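PDB 3SZV: pyroglutatmate porin OpdO from Pseudomonas aeruginosa, which forms a beta-barrel channel in the bacterial outer membrane and probably lets small carboxylate solutes through. Local coordinates for residues 162-167 and 192-197. Sequence-based numbering, arbitrary orientation.
Sequences RGAHLD and FDFAGG. With C8E ((hydroxyethyloxy)tri(ethyloxy)octane), chain I; C8E ((hydroxyethyloxy)tri(ethyloxy)octane), chain B.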
ATOM      1  N   ARG A 162       6.457 -13.592   7.774  1.00 14.45           N
ATOM      2  CA  ARG A 162       6.463 -13.383   6.330  1.00 14.63           C
ATOM      3  C   ARG A 162       7.869 -13.150   5.841  1.00 14.84           C
ATOM      4  O   ARG A 162       8.732 -12.661   6.577  1.00 15.09           O
ATOM      5  CB  ARG A 162       5.583 -12.201   5.941  1.00 16.52           C
ATOM      6  CG  ARG A 162       4.087 -12.505   5.997  1.00 16.07           C
ATOM      7  CD  ARG A 162       3.273 -11.258   5.675  1.00 17.65           C
ATOM      8  NE  ARG A 162       3.461 -10.239   6.704  1.00 16.81           N
ATOM      9  CZ  ARG A 162       3.113  -8.961   6.567  1.00 18.17           C
ATOM     10  NH1 ARG A 162       2.581  -8.546   5.418  1.00 16.28           N
ATOM     11  NH2 ARG A 162       3.307  -8.104   7.577  1.00 17.41           N
ATOM     12  N   GLY A 163       8.114 -13.502   4.593  1.00 16.43           N
ATOM     13  CA  GLY A 163       9.380 -13.177   3.976  1.00 19.94           C
ATOM     14  C   GLY A 163       9.198 -13.105   2.480  1.00 16.75           C
ATOM     15  O   GLY A 163       8.292 -13.732   1.928  1.00 17.15           O
ATOM     16  N   ALA A 164      10.053 -12.338   1.818  1.00 15.42           N
ATOM     17  CA  ALA A 164       9.984 -12.247   0.372  1.00 14.43           C
ATOM     18  C   ALA A 164      11.352 -12.011  -0.230  1.00 13.72           C
ATOM     19  O   ALA A 164      12.240 -11.403   0.402  1.00 14.48           O
ATOM     20  CB  ALA A 164       9.026 -11.131  -0.051  1.00 17.39           C
ATOM     21  N   HIS A 165      11.508 -12.505  -1.452  1.00 16.16           N
ATOM     22  CA  HIS A 165      12.596 -12.125  -2.335  1.00 14.55           C
ATOM     23  C   HIS A 165      11.966 -11.565  -3.600  1.00 15.61           C
ATOM     24  O   HIS A 165      11.261 -12.287  -4.307  1.00 15.29           O
ATOM     25  CB  HIS A 165      13.468 -13.325  -2.686  1.00 15.84           C
ATOM     26  CG  HIS A 165      14.461 -13.032  -3.763  1.00 16.94           C
ATOM     27  ND1 HIS A 165      15.604 -12.297  -3.536  1.00 19.42           N
ATOM     28  CD2 HIS A 165      14.468 -13.346  -5.079  1.00 20.77           C
ATOM     29  CE1 HIS A 165      16.280 -12.182  -4.665  1.00 20.84           C
ATOM     30  NE2 HIS A 165      15.612 -12.808  -5.618  1.00 23.50           N
ATOM     31  N   LEU A 166      12.212 -10.280  -3.865  1.00 15.25           N
ATOM     32  CA  LEU A 166      11.647  -9.606  -5.030  1.00 13.80           C
ATOM     33  C   LEU A 166      12.776  -9.214  -5.951  1.00 14.65           C
ATOM     34  O   LEU A 166      13.848  -8.805  -5.481  1.00 15.33           O
ATOM     35  CB  LEU A 166      10.901  -8.336  -4.623  1.00 14.45           C
ATOM     36  CG  LEU A 166       9.925  -8.426  -3.449  1.00 13.50           C
ATOM     37  CD1 LEU A 166       9.315  -7.060  -3.136  1.00 15.05           C
ATOM     38  CD2 LEU A 166       8.842  -9.480  -3.713  1.00 15.35           C
ATOM     39  N   ASP A 167      12.565  -9.315  -7.257  1.00 14.87           N
ATOM     40  CA  ASP A 167      13.611  -8.870  -8.161  1.00 16.50           C
ATOM     41  C   ASP A 167      13.183  -7.891  -9.245  1.00 17.05           C
ATOM     42  O   ASP A 167      14.013  -7.453 -10.033  1.00 18.74           O
ATOM     43  CB  ASP A 167      14.430 -10.037  -8.724  1.00 17.37           C
ATOM     44  CG  ASP A 167      13.654 -10.900  -9.684  1.00 18.15           C
ATOM     45  OD1 ASP A 167      12.479 -10.583  -9.979  1.00 17.55           O
ATOM     46  OD2 ASP A 167      14.255 -11.892 -10.169  1.00 20.79           O
ATOM     47  N   PHE A 192      15.179  -7.146  -3.566  1.00 15.20           N
ATOM     48  CA  PHE A 192      14.681  -6.754  -2.262  1.00 13.66           C
ATOM     49  C   PHE A 192      14.330  -7.993  -1.474  1.00 14.98           C
ATOM     50  O   PHE A 192      13.546  -8.832  -1.932  1.00 15.38           O
ATOM     51  CB  PHE A 192      13.464  -5.831  -2.330  1.00 14.08           C
ATOM     52  CG  PHE A 192      13.058  -5.319  -0.981  1.00 12.66           C
ATOM     53  CD1 PHE A 192      12.047  -5.935  -0.251  1.00 14.55           C
ATOM     54  CD2 PHE A 192      13.756  -4.276  -0.403  1.00 13.92           C
ATOM     55  CE1 PHE A 192      11.714  -5.486   1.018  1.00 14.21           C
ATOM     56  CE2 PHE A 192      13.434  -3.818   0.864  1.00 14.27           C
ATOM     57  CZ  PHE A 192      12.402  -4.429   1.574  1.00 13.82           C
ATOM     58  N   ASP A 193      14.929  -8.126  -0.297  1.00 14.67           N
ATOM     59  CA  ASP A 193      14.696  -9.266   0.558  1.00 13.47           C
ATOM     60  C   ASP A 193      14.241  -8.783   1.921  1.00 15.90           C
ATOM     61  O   ASP A 193      14.797  -7.827   2.461  1.00 15.84           O
ATOM     62  CB  ASP A 193      15.984 -10.074   0.721  1.00 15.42           C
ATOM     63  CG  ASP A 193      16.439 -10.693  -0.578  1.00 21.40           C
ATOM     64  OD1 ASP A 193      15.815 -11.677  -1.006  1.00 25.10           O
ATOM     65  OD2 ASP A 193      17.426 -10.205  -1.171  1.00 27.07           O
ATOM     66  N   PHE A 194      13.247  -9.441   2.505  1.00 15.63           N
ATOM     67  CA  PHE A 194      12.882  -9.126   3.885  1.00 13.63           C
ATOM     68  C   PHE A 194      12.306 -10.350   4.571  1.00 15.16           C
ATOM     69  O   PHE A 194      11.852 -11.305   3.933  1.00 15.29           O
ATOM     70  CB  PHE A 194      11.880  -7.971   3.964  1.00 13.51           C
ATOM     71  CG  PHE A 194      10.425  -8.409   3.878  1.00 13.97           C
ATOM     72  CD1 PHE A 194       9.705  -8.686   5.034  1.00 14.33           C
ATOM     73  CD2 PHE A 194       9.787  -8.544   2.651  1.00 14.88           C
ATOM     74  CE1 PHE A 194       8.375  -9.093   4.978  1.00 14.00           C
ATOM     75  CE2 PHE A 194       8.449  -8.959   2.587  1.00 15.94           C
ATOM     76  CZ  PHE A 194       7.744  -9.235   3.757  1.00 14.58           C
ATOM     77  N   ALA A 195      12.353 -10.325   5.893  1.00 14.05           N
ATOM     78  CA  ALA A 195      11.594 -11.253   6.705  1.00 14.78           C
ATOM     79  C   ALA A 195      11.073 -10.478   7.890  1.00 13.92           C
ATOM     80  O   ALA A 195      11.688  -9.492   8.328  1.00 15.17           O
ATOM     81  CB  ALA A 195      12.449 -12.434   7.151  1.00 17.16           C
ATOM     82  N   GLY A 196       9.948 -10.909   8.432  1.00 14.45           N
ATOM     83  CA  GLY A 196       9.366 -10.184   9.546  1.00 15.17           C
ATOM     84  C   GLY A 196       8.316 -10.990  10.271  1.00 14.82           C
ATOM     85  O   GLY A 196       7.723 -11.935   9.720  1.00 16.49           O
ATOM     86  N   GLY A 197       8.085 -10.614  11.520  1.00 14.59           N
ATOM     87  CA  GLY A 197       7.077 -11.251  12.338  1.00 15.08           C
ATOM     88  C   GLY A 197       6.124 -10.238  12.920  1.00 13.79           C
ATOM     89  O   GLY A 197       6.540  -9.133  13.306  1.00 14.80           O
TER
HETATM   90  C4  C8E I 392      18.804  -2.746   8.946  1.00 29.40           C
HETATM   91  C5  C8E I 392      19.219  -4.179   8.631  1.00 43.80           C
HETATM   92  C6  C8E I 392      18.323  -4.746   7.535  1.00 21.66           C
HETATM   93  C7  C8E I 392      19.085  -5.649   6.581  1.00 35.82           C
HETATM   94  C8  C8E I 392      19.404  -7.016   7.172  1.00 50.52           C
HETATM   95  O9  C8E I 392      19.327  -7.993   6.151  1.00 70.81           O
HETATM   96  C10 C8E I 392      18.022  -8.162   5.640  1.00 55.78           C
HETATM   97  C11 C8E I 392      17.713  -9.644   5.799  1.00 61.22           C
HETATM   98  O12 C8E I 392      16.405 -10.002   5.427  1.00 51.80           O
HETATM   99  C13 C8E I 392      16.364 -11.385   5.148  1.00 57.83           C
HETATM  100  C14 C8E I 392      15.343 -11.715   4.067  1.00 58.24           C
HETATM  101  O15 C8E I 392      15.145 -13.111   4.051  1.00 71.47           O
HETATM  102  C16 C8E I 392      14.817 -13.621   2.779  1.00 49.42           C
HETATM  103  C17 C8E I 392      13.332 -13.992   2.762  1.00 53.02           C
HETATM  104  O18 C8E I 392      12.980 -14.667   1.574  1.00 65.04           O
HETATM  105  C19 C8E I 392      12.241 -15.849   1.809  1.00 61.07           C
HETATM  106  C20 C8E I 392      10.950 -15.818   0.996  1.00 47.38           C
HETATM  107  O21 C8E I 392      10.996 -16.808  -0.010  1.00 58.41           O
HETATM  108  C3  C8E B 385      16.021 -10.911   8.516  1.00 49.62           C
HETATM  109  C4  C8E B 385      15.476 -11.755   9.662  1.00 49.67           C
HETATM  110  C5  C8E B 385      14.571 -10.935  10.574  1.00 48.73           C
HETATM  111  C6  C8E B 385      13.793 -11.839  11.521  1.00 48.77           C
HETATM  112  C7  C8E B 385      12.366 -11.344  11.685  1.00 48.61           C
HETATM  113  C8  C8E B 385      12.065 -10.949  13.124  1.00 47.71           C
HETATM  114  O9  C8E B 385      11.096 -11.828  13.646  1.00 48.01           O
HETATM  115  C10 C8E B 385      10.781 -11.534  14.989  1.00 48.08           C
HETATM  116  C11 C8E B 385       9.306 -11.144  15.020  1.00 48.87           C
HETATM  117  O12 C8E B 385       8.740 -11.350  16.295  1.00 48.25           O
HETATM  118  C13 C8E B 385       7.673 -10.458  16.533  1.00 46.26           C
HETATM  119  C14 C8E B 385       7.863  -9.743  17.862  1.00 45.77           C
HETATM  120  O15 C8E B 385       8.540  -8.538  17.604  1.00 44.57           O
HETATM  121  C16 C8E B 385       9.401  -8.136  18.642  1.00 45.81           C
HETATM  122  C17 C8E B 385       9.550  -6.625  18.523  1.00 46.63           C
HETATM  123  O18 C8E B 385       8.686  -5.957  19.412  1.00 46.66           O
HETATM  124  C19 C8E B 385       9.056  -4.602  19.533  1.00 49.95           C
HETATM  125  C20 C8E B 385       7.846  -3.733  19.849  1.00 51.12           C
HETATM  126  O21 C8E B 385       8.305  -2.549  20.464  1.00 50.95           O
HETATM  127  O   HOH W   1       4.892 -10.900   9.114  1.00 18.81           O
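Phe194, Arg162 and Phe192 lie on the same face of two neighbouring antiparallel strands of the OprD-family barrel, 159-170 and 186-200, with Ala164 and Leu166 beside them. The ring of Phe194 leans across onto the facing strand, its CG set between the backbone N and the carbonyl carbon (chi1 88°). One ring face covers the backbone of Gly163, whose CA lies 4.2 Å above the ring plane, offset toward the rim, and the N of Ala164. Phe194 CE2 meets Ala164 CB at 3.5 Å, while CZ, at the far end of the ring, approaches Arg162 CB at 4.3 Å.

Beyond that carbon the Arg162 chain leads to a guanidinium group bound by Asp198 in a salt bridge and by the carbonyl of Lys130. Its NE also donates to a water 2.9 Å away that lies in the guanidinium plane and within hydrogen-bonding distance of Gly196 O. Phe192 takes a different course, CG anti to the backbone N (chi1 -174°), and runs alongside Leu166; CD1 of one lies 4.1 Å from CD1 of the other. Val134 and Ile289 of surrounding loops also touch Phe192.

The opposite face carries His165 and Asp193, a non-hydrogen-bonded pair joined through their side chains. His165 ND1 donates to the syn side of Asp193 OD1 over 2.6 Å, with the oxygen close to the imidazole plane. Detergent packs on this face too, C14 of one molecule touching Asp193 CB. Six backbone hydrogen bonds close the ladder, satisfying the main-chain polar groups that face each other here. A carboxylate accepting from ND1 would be expected to favour the protonated imidazole, and Arg213, in a long, weak ion pair with Asp193 OD2, may help keep the aspartate charged on this detergent-lined side of the barrel wall.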